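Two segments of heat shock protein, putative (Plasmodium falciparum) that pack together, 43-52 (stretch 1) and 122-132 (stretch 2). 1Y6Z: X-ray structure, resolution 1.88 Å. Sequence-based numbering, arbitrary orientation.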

ATOM      1  N   GLY B  43      16.686 -11.765  -9.086  1.00 48.52           N
ATOM      2  CA  GLY B  43      17.549 -12.044  -7.921  1.00 49.23           C
ATOM      3  C   GLY B  43      17.660 -13.526  -7.652  1.00 50.22           C
ATOM      4  O   GLY B  43      17.956 -14.303  -8.566  1.00 50.25           O
ATOM      5  N   GLN B  44      17.396 -13.940  -6.412  1.00 50.70           N
ATOM      6  CA  GLN B  44      17.499 -15.340  -6.062  1.00 51.38           C
ATOM      7  C   GLN B  44      16.441 -16.350  -6.504  1.00 52.06           C
ATOM      8  O   GLN B  44      16.852 -17.456  -6.886  1.00 52.23           O
ATOM      9  CB  GLN B  44      17.822 -15.563  -4.572  1.00 52.15           C
ATOM     10  CG  GLN B  44      16.939 -14.817  -3.597  1.00 52.70           C
ATOM     11  CD  GLN B  44      16.542 -15.633  -2.363  1.00 53.80           C
ATOM     12  OE1 GLN B  44      15.611 -15.252  -1.636  1.00 53.74           O
ATOM     13  NE2 GLN B  44      17.241 -16.738  -2.115  1.00 51.32           N
ATOM     14  N   ILE B  45      15.115 -16.120  -6.482  1.00 51.98           N
ATOM     15  CA  ILE B  45      14.247 -14.899  -6.513  1.00 52.22           C
ATOM     16  C   ILE B  45      13.610 -14.647  -7.900  1.00 50.93           C
ATOM     17  O   ILE B  45      12.529 -14.052  -7.991  1.00 52.41           O
ATOM     18  CB  ILE B  45      14.586 -13.642  -5.608  1.00 52.22           C
ATOM     19  CG1 ILE B  45      13.526 -13.540  -4.499  1.00 53.05           C
ATOM     20  CG2 ILE B  45      14.534 -12.334  -6.391  1.00 53.60           C
ATOM     21  CD1 ILE B  45      14.001 -12.967  -3.208  1.00 51.19           C
ATOM     22  N   SER B  46      14.228 -15.175  -8.946  1.00 48.69           N
ATOM     23  CA  SER B  46      13.844 -14.812 -10.286  1.00 46.72           C
ATOM     24  C   SER B  46      12.550 -15.462 -10.805  1.00 44.74           C
ATOM     25  O   SER B  46      12.427 -16.700 -10.895  1.00 44.24           O
ATOM     26  CB  SER B  46      14.992 -15.046 -11.243  1.00 46.79           C
ATOM     27  OG  SER B  46      15.290 -13.826 -11.886  1.00 49.95           O
ATOM     28  N   PHE B  47      11.586 -14.604 -11.161  1.00 42.34           N
ATOM     29  CA  PHE B  47      10.356 -15.071 -11.824  1.00 39.33           C
ATOM     30  C   PHE B  47       9.695 -13.909 -12.590  1.00 38.09           C
ATOM     31  O   PHE B  47       9.984 -12.721 -12.326  1.00 37.34           O
ATOM     32  CB  PHE B  47       9.401 -15.779 -10.837  1.00 39.61           C
ATOM     33  CG  PHE B  47       8.702 -14.853  -9.861  1.00 39.65           C
ATOM     34  CD1 PHE B  47       7.521 -14.188 -10.227  1.00 40.49           C
ATOM     35  CD2 PHE B  47       9.218 -14.632  -8.595  1.00 39.88           C
ATOM     36  CE1 PHE B  47       6.883 -13.325  -9.337  1.00 41.91           C
ATOM     37  CE2 PHE B  47       8.585 -13.747  -7.686  1.00 41.43           C
ATOM     38  CZ  PHE B  47       7.404 -13.119  -8.056  1.00 41.88           C
ATOM     39  N   ASN B  48       8.866 -14.284 -13.558  1.00 35.77           N
ATOM     40  CA  ASN B  48       8.022 -13.366 -14.324  1.00 35.33           C
ATOM     41  C   ASN B  48       6.570 -13.668 -13.998  1.00 32.86           C
ATOM     42  O   ASN B  48       6.235 -14.799 -13.716  1.00 33.18           O
ATOM     43  CB  ASN B  48       8.203 -13.625 -15.808  1.00 36.86           C
ATOM     44  CG  ASN B  48       9.639 -13.632 -16.229  1.00 41.15           C
ATOM     45  OD1 ASN B  48      10.271 -12.573 -16.350  1.00 43.49           O
ATOM     46  ND2 ASN B  48      10.167 -14.830 -16.514  1.00 43.27           N
ATOM     47  N   SER B  49       5.688 -12.668 -14.030  1.00 29.95           N
ATOM     48  CA  SER B  49       4.293 -12.988 -13.808  1.00 25.93           C
ATOM     49  C   SER B  49       3.439 -12.044 -14.617  1.00 23.30           C
ATOM     50  O   SER B  49       3.819 -10.913 -14.847  1.00 21.63           O
ATOM     51  CB  SER B  49       3.890 -12.953 -12.333  1.00 25.72           C
ATOM     52  OG  SER B  49       2.575 -13.490 -12.088  1.00 24.71           O
ATOM     53  N   ILE B  50       2.339 -12.563 -15.134  1.00 21.21           N
ATOM     54  CA  ILE B  50       1.307 -11.656 -15.680  1.00 22.41           C
ATOM     55  C   ILE B  50       0.050 -12.125 -14.980  1.00 21.02           C
ATOM     56  O   ILE B  50      -0.236 -13.329 -15.013  1.00 21.23           O
ATOM     57  CB  ILE B  50       1.099 -11.758 -17.224  1.00 22.57           C
ATOM     58  CG1 ILE B  50       2.418 -11.658 -17.994  1.00 24.30           C
ATOM     59  CG2 ILE B  50       0.062 -10.655 -17.657  1.00 23.83           C
ATOM     60  CD1 ILE B  50       2.288 -11.818 -19.516  1.00 23.87           C
ATOM     61  N   LEU B  51      -0.699 -11.202 -14.360  1.00 20.26           N
ATOM     62  CA  LEU B  51      -1.838 -11.559 -13.577  1.00 19.05           C
ATOM     63  C   LEU B  51      -2.995 -10.755 -14.183  1.00 15.89           C
ATOM     64  O   LEU B  51      -2.801  -9.632 -14.515  1.00 17.40           O
ATOM     65  CB  LEU B  51      -1.618 -11.070 -12.145  1.00 20.60           C
ATOM     66  CG  LEU B  51      -0.520 -11.792 -11.304  1.00 18.67           C
ATOM     67  CD1 LEU B  51      -0.593 -11.094  -9.862  1.00 20.94           C
ATOM     68  CD2 LEU B  51      -0.850 -13.243 -11.209  1.00 20.74           C
ATOM     69  N   TYR B  52      -4.151 -11.383 -14.363  1.00 16.81           N
ATOM     70  CA  TYR B  52      -5.328 -10.786 -14.992  1.00 16.75           C
ATOM     71  C   TYR B  52      -6.509 -10.905 -14.016  1.00 16.68           C
ATOM     72  O   TYR B  52      -6.705 -11.925 -13.380  1.00 16.45           O
ATOM     73  CB  TYR B  52      -5.718 -11.593 -16.212  1.00 18.60           C
ATOM     74  CG  TYR B  52      -4.722 -11.495 -17.379  1.00 19.06           C
ATOM     75  CD1 TYR B  52      -3.676 -12.398 -17.498  1.00 15.82           C
ATOM     76  CD2 TYR B  52      -4.875 -10.496 -18.344  1.00 18.53           C
ATOM     77  CE1 TYR B  52      -2.762 -12.339 -18.588  1.00 19.17           C
ATOM     78  CE2 TYR B  52      -3.981 -10.411 -19.395  1.00 18.83           C
ATOM     79  CZ  TYR B  52      -2.930 -11.332 -19.518  1.00 20.07           C
ATOM     80  OH  TYR B  52      -2.082 -11.266 -20.630  1.00 21.32           O
ATOM     81  N   SER B 122       6.464 -19.500  -1.039  1.00 42.64           N
ATOM     82  CA  SER B 122       5.867 -18.569  -0.133  1.00 41.01           C
ATOM     83  C   SER B 122       6.204 -17.113  -0.530  1.00 39.67           C
ATOM     84  O   SER B 122       5.377 -16.223  -0.404  1.00 37.09           O
ATOM     85  CB  SER B 122       6.402 -18.870   1.246  1.00 41.80           C
ATOM     86  OG  SER B 122       5.698 -18.163   2.230  1.00 44.41           O
ATOM     87  N   ILE B 123       7.438 -16.897  -0.963  1.00 37.82           N
ATOM     88  CA  ILE B 123       7.890 -15.600  -1.440  1.00 37.77           C
ATOM     89  C   ILE B 123       7.135 -15.200  -2.714  1.00 36.77           C
ATOM     90  O   ILE B 123       6.654 -14.071  -2.849  1.00 34.92           O
ATOM     91  CB  ILE B 123       9.385 -15.670  -1.730  1.00 37.84           C
ATOM     92  CG1 ILE B 123      10.148 -15.504  -0.401  1.00 38.74           C
ATOM     93  CG2 ILE B 123       9.788 -14.650  -2.800  1.00 38.34           C
ATOM     94  CD1 ILE B 123      11.494 -16.131  -0.410  1.00 40.28           C
ATOM     95  N   ILE B 124       7.048 -16.135  -3.649  1.00 35.88           N
ATOM     96  CA  ILE B 124       6.316 -15.862  -4.888  1.00 36.57           C
ATOM     97  C   ILE B 124       4.840 -15.538  -4.562  1.00 35.75           C
ATOM     98  O   ILE B 124       4.302 -14.541  -5.072  1.00 36.18           O
ATOM     99  CB  ILE B 124       6.475 -16.989  -5.950  1.00 35.91           C
ATOM    100  CG1 ILE B 124       7.953 -17.098  -6.370  1.00 37.76           C
ATOM    101  CG2 ILE B 124       5.614 -16.687  -7.190  1.00 36.31           C
ATOM    102  CD1 ILE B 124       8.279 -18.308  -7.227  1.00 37.59           C
ATOM    103  N   ASN B 125       4.208 -16.368  -3.725  1.00 35.24           N
ATOM    104  CA  ASN B 125       2.839 -16.161  -3.283  1.00 35.06           C
ATOM    105  C   ASN B 125       2.608 -14.773  -2.696  1.00 34.81           C
ATOM    106  O   ASN B 125       1.638 -14.091  -3.039  1.00 34.16           O
ATOM    107  CB  ASN B 125       2.432 -17.220  -2.257  1.00 35.43           C
ATOM    108  CG  ASN B 125       2.323 -18.616  -2.869  1.00 38.83           C
ATOM    109  OD1 ASN B 125       2.295 -19.615  -2.150  1.00 42.37           O
ATOM    110  ND2 ASN B 125       2.312 -18.687  -4.211  1.00 36.45           N
ATOM    111  N   LYS B 126       3.492 -14.370  -1.783  1.00 33.17           N
ATOM    112  CA  LYS B 126       3.375 -13.057  -1.160  1.00 32.72           C
ATOM    113  C   LYS B 126       3.423 -11.897  -2.153  1.00 28.49           C
ATOM    114  O   LYS B 126       2.679 -10.972  -2.008  1.00 28.20           O
ATOM    115  CB  LYS B 126       4.476 -12.884  -0.085  1.00 33.03           C
ATOM    116  CG  LYS B 126       4.049 -11.857   0.969  1.00 39.81           C
ATOM    117  CD  LYS B 126       5.249 -11.321   1.758  1.00 44.71           C
ATOM    118  CE  LYS B 126       4.955  -9.886   2.184  1.00 45.99           C
ATOM    119  NZ  LYS B 126       5.841  -9.478   3.318  1.00 47.70           N
ATOM    120  N   ARG B 127       4.312 -11.972  -3.145  1.00 27.70           N
ATOM    121  CA  ARG B 127       4.526 -10.930  -4.163  1.00 27.01           C
ATOM    122  C   ARG B 127       3.271 -10.877  -5.048  1.00 26.28           C
ATOM    123  O   ARG B 127       2.824  -9.814  -5.471  1.00 23.75           O
ATOM    124  CB  ARG B 127       5.668 -11.361  -5.064  1.00 28.35           C
ATOM    125  CG  ARG B 127       7.071 -10.661  -5.039  1.00 33.69           C
ATOM    126  CD  ARG B 127       7.632 -10.305  -3.723  1.00 37.92           C
ATOM    127  NE  ARG B 127       9.123 -10.233  -3.704  1.00 40.74           N
ATOM    128  CZ  ARG B 127       9.894  -9.387  -4.403  1.00 42.45           C
ATOM    129  NH1 ARG B 127      11.228  -9.409  -4.239  1.00 43.84           N
ATOM    130  NH2 ARG B 127       9.371  -8.511  -5.261  1.00 39.12           N
ATOM    131  N   ILE B 128       2.746 -12.051  -5.355  1.00 25.21           N
ATOM    132  CA  ILE B 128       1.491 -12.099  -6.118  1.00 24.34           C
ATOM    133  C   ILE B 128       0.348 -11.388  -5.397  1.00 23.38           C
ATOM    134  O   ILE B 128      -0.404 -10.653  -6.007  1.00 22.08           O
ATOM    135  CB  ILE B 128       1.126 -13.533  -6.472  1.00 25.98           C
ATOM    136  CG1 ILE B 128       2.029 -13.991  -7.611  1.00 25.75           C
ATOM    137  CG2 ILE B 128      -0.337 -13.627  -6.976  1.00 26.56           C
ATOM    138  CD1 ILE B 128       1.763 -15.398  -8.064  1.00 31.25           C
ATOM    139  N   VAL B 129       0.170 -11.638  -4.103  1.00 23.40           N
ATOM    140  CA  VAL B 129      -0.946 -11.040  -3.368  1.00 23.61           C
ATOM    141  C   VAL B 129      -0.793  -9.530  -3.329  1.00 23.89           C
ATOM    142  O   VAL B 129      -1.746  -8.769  -3.547  1.00 21.91           O
ATOM    143  CB  VAL B 129      -1.044 -11.639  -1.948  1.00 24.32           C
ATOM    144  CG1 VAL B 129      -2.137 -10.953  -1.110  1.00 23.56           C
ATOM    145  CG2 VAL B 129      -1.243 -13.122  -2.059  1.00 22.55           C
ATOM    146  N   LEU B 130       0.410  -9.068  -3.026  1.00 24.43           N
ATOM    147  CA  LEU B 130       0.657  -7.657  -3.071  1.00 24.34           C
ATOM    148  C   LEU B 130       0.431  -6.983  -4.461  1.00 23.14           C
ATOM    149  O   LEU B 130      -0.154  -5.894  -4.498  1.00 21.52           O
ATOM    150  CB  LEU B 130       1.989  -7.314  -2.393  1.00 26.27           C
ATOM    151  CG  LEU B 130       1.953  -7.835  -0.914  1.00 29.55           C
ATOM    152  CD1 LEU B 130       3.250  -7.527  -0.102  1.00 33.15           C
ATOM    153  CD2 LEU B 130       0.663  -7.467  -0.053  1.00 28.96           C
ATOM    154  N   LYS B 131       0.852  -7.618  -5.567  1.00 22.49           N
ATOM    155  CA  LYS B 131       0.627  -7.050  -6.905  1.00 22.27           C
ATOM    156  C   LYS B 131      -0.883  -7.055  -7.186  1.00 21.35           C
ATOM    157  O   LYS B 131      -1.385  -6.145  -7.844  1.00 21.21           O
ATOM    158  CB  LYS B 131       1.370  -7.840  -8.009  1.00 24.06           C
ATOM    159  CG  LYS B 131       2.865  -7.559  -8.031  1.00 24.16           C
ATOM    160  CD  LYS B 131       3.159  -6.250  -8.671  1.00 24.77           C
ATOM    161  CE  LYS B 131       4.674  -6.025  -8.682  1.00 33.38           C
ATOM    162  NZ  LYS B 131       4.990  -4.635  -9.050  1.00 27.70           N
ATOM    163  N   SER B 132      -1.577  -8.085  -6.693  1.00 20.65           N
ATOM    164  CA  SER B 132      -3.037  -8.223  -6.942  1.00 21.47           C
ATOM    165  C   SER B 132      -3.794  -7.106  -6.201  1.00 21.06           C
ATOM    166  O   SER B 132      -4.656  -6.497  -6.755  1.00 21.44           O
ATOM    167  CB  SER B 132      -3.540  -9.588  -6.427  1.00 20.35           C
ATOM    168  OG  SER B 132      -2.952 -10.621  -7.181  1.00 23.06           O
TER

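This is a small apolar contact in which F47 and L51, from one side of a β-strand, pack against an α-helix, with no hydrogen bond or salt bridge between the two segments. The strand (47-52) and helix (122-132) axes approach to 10.0 Å and run in roughly the same direction, 42° apart, a spacing that leaves room for a layer of side chains between the backbones.

F47 has the largest area covered by the other segment. Its CA-to-CB bond points toward the helix, and its flat ring offers both a face and an edge. Over one face lies I124, whose CG2 sits 4.0 Å from the centroid of the F47 ring and only 8° off the ring normal, a CH-pi arrangement; I124 CG1 also comes within 3.6 Å of F47 CD2. Near the plane of the ring, R127 CB approaches F47 CZ at 3.9 Å. The arginine thus presents aliphatic carbon to the phenylalanine, while its NE and NH1 are hydrogen-bonded elsewhere in the structure.

Four residues along, L51 also points toward the helix. Its CD1 meets I128 CG2 at 3.8 Å and K131 CB at 4.2 Å; leucine and isoleucine suit this buried place, since their branched aliphatic side chains leave no polar group unpaired. The lysine begins by pointing toward the strand, but its end leads away, so it is again carbon that makes the contact. L51 CD1 lies 3.6 Å from S132 OG as well. That hydroxyl donates a hydrogen bond to the helix backbone, from S132 OG to I128 O at 2.8 Å, so its polarity is satisfied beside the leucine.

Between these two, S49 also points toward the helix but makes no contact with it; its OG is hydrogen-bonded elsewhere in the structure. I50 and Y52 are out of reach, as strand alternation predicts. Before the strand, I45 extends the apolar packing, with its CG1 4.3 Å from I123 CG2; its CA-to-CB bond points sideways, but the end of this aliphatic side chain comes nearer to the helix, where I123 offers another.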